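Side-chain contact in PTS system, IIA component (Enterococcus faecalis, PDB 3BED), which probably acts as a transferase, relaying phosphate in a sugar-transporting phosphotransferase system of the mannose/sorbose type: residues L95-A98 / M99-A103. Residues are numbered along the deposited sequence; the frame is centred on the assembly and turned at random.
Sequences LNLA and MAIEA
Leu95, just before helix 97-105, meets the first turn of that helix through its CD1, which reaches CB of Ala100 at 4.2 Å. Met99, a selenomethionine, joins this apolar patch: in one of its two conformers the chain bends at the CG-SE bond and brings CE to 3.6 Å from CA of Leu95. Two residues along, Leu97 and Ile101 pack obliquely, CG of Leu97 lying 3.8 Å from CD1 of Ile101. These two pairs serve different neighbours: Leu95 and Met99 touch Leu67 of strand 64-68, whereas Leu97 and Ile101 lie against helix 16-28 and also the second subunit.

The polar edge begins at Asn96, the N-cap. Its CG sits between backbone N and carbonyl carbon (chi1 51°), which brings OD1 within bonding distance of the first turn's N-H groups, where it accepts from N of Met99 at 3.2 Å with the donor tilted 19° from the amide plane. The amide's other end is held too: ND2 donates to Gly122 O and to Gly94 O of the second subunit. Behind the cap, N of Ile101 meets O of Leu97 at 2.9 Å, nearly straight at 176°. Farther along, a water bonded to OE2 of Glu102 also bonds weakly to O of Ala98.

With three bonds fixing its rotation, the buried Asn96 amide satisfies a helix-start N-H while tying this N-cap to the dimer interface.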
loop_
_atom_site.group_PDB
_atom_site.type_symbol
_atom_site.label_atom_id
_atom_site.label_comp_id
_atom_site.label_asym_id
_atom_site.label_seq_id
_atom_site.Cartn_x
_atom_site.Cartn_y
_atom_site.Cartn_z
ATOM N N LEU A 95 5.518 -0.243 1.518
ATOM C CA LEU A 95 4.424 0.348 2.309
ATOM C C LEU A 95 3.062 -0.198 1.961
ATOM O O LEU A 95 2.651 -0.142 0.804
ATOM C CB LEU A 95 4.385 1.858 2.011
ATOM C CG LEU A 95 3.299 2.749 2.612
ATOM C CD1 LEU A 95 3.284 2.698 4.132
ATOM C CD2 LEU A 95 3.443 4.237 2.113
ATOM N N ASN A 96 2.364 -0.716 2.981
ATOM C CA ASN A 96 0.966 -1.041 2.868
ATOM C C ASN A 96 0.271 -0.495 4.120
ATOM O O ASN A 96 0.932 0.044 5.050
ATOM C CB ASN A 96 0.695 -2.543 2.649
ATOM C CG ASN A 96 1.401 -3.411 3.666
ATOM O OD1 ASN A 96 1.703 -2.959 4.795
ATOM N ND2 ASN A 96 1.688 -4.700 3.261
ATOM N N LEU A 97 -1.049 -0.547 4.099
ATOM C CA LEU A 97 -1.793 0.140 5.162
ATOM C C LEU A 97 -1.506 -0.468 6.532
ATOM O O LEU A 97 -1.459 0.266 7.528
ATOM C CB LEU A 97 -3.292 0.090 4.867
ATOM C CG LEU A 97 -4.170 0.974 5.789
ATOM C CD1 LEU A 97 -3.716 2.447 5.860
ATOM C CD2 LEU A 97 -5.590 0.921 5.284
ATOM N N ALA A 98 -1.345 -1.788 6.613
ATOM C CA ALA A 98 -1.105 -2.360 7.912
ATOM C C ALA A 98 0.176 -1.784 8.514
ATOM O O ALA A 98 0.261 -1.567 9.736
ATOM C CB ALA A 98 -1.004 -3.889 7.797
HETATM N N MSE A 99 1.185 -1.586 7.672
HETATM C CA MSE A 99 2.450 -1.060 8.175
HETATM C C MSE A 99 2.267 0.338 8.719
HETATM O O MSE A 99 2.838 0.683 9.780
HETATM C CB MSE A 99 3.517 -1.073 7.079
HETATM C CG MSE A 99 4.030 -2.412 6.755
HETATM SE SE MSE A 99 4.973 -2.285 5.027
HETATM C CE MSE A 99 5.789 -0.493 5.505
ATOM N N ALA A 100 1.480 1.151 8.017
ATOM C CA ALA A 100 1.280 2.539 8.429
ATOM C C ALA A 100 0.493 2.617 9.728
ATOM O O ALA A 100 0.824 3.436 10.608
ATOM C CB ALA A 100 0.567 3.317 7.331
ATOM N N ILE A 101 -0.573 1.805 9.836
ATOM C CA ILE A 101 -1.345 1.742 11.104
ATOM C C ILE A 101 -0.469 1.322 12.278
ATOM O O ILE A 101 -0.502 1.968 13.350
ATOM C CB ILE A 101 -2.566 0.753 10.951
ATOM C CG1 ILE A 101 -3.581 1.432 10.000
ATOM C CG2 ILE A 101 -3.047 0.220 12.356
ATOM C CD1 ILE A 101 -4.583 0.300 9.523
ATOM N N GLU A 102 0.280 0.229 12.104
ATOM C CA GLU A 102 1.118 -0.188 13.208
ATOM C C GLU A 102 2.201 0.827 13.559
ATOM O O GLU A 102 2.524 0.985 14.740
ATOM C CB GLU A 102 1.689 -1.582 12.970
ATOM C CG GLU A 102 0.583 -2.651 12.872
ATOM C CD GLU A 102 -0.260 -2.797 14.143
ATOM O OE1 GLU A 102 0.180 -2.424 15.257
ATOM O OE2 GLU A 102 -1.373 -3.310 14.013
ATOM N N ALA A 103 2.771 1.513 12.570
ATOM C CA ALA A 103 3.781 2.527 12.839
ATOM C C ALA A 103 3.165 3.637 13.661
ATOM O O ALA A 103 3.791 4.185 14.587
ATOM C CB ALA A 103 4.312 3.058 11.523
HETATM O O HOH W 1 -2.145 -3.447 11.134
#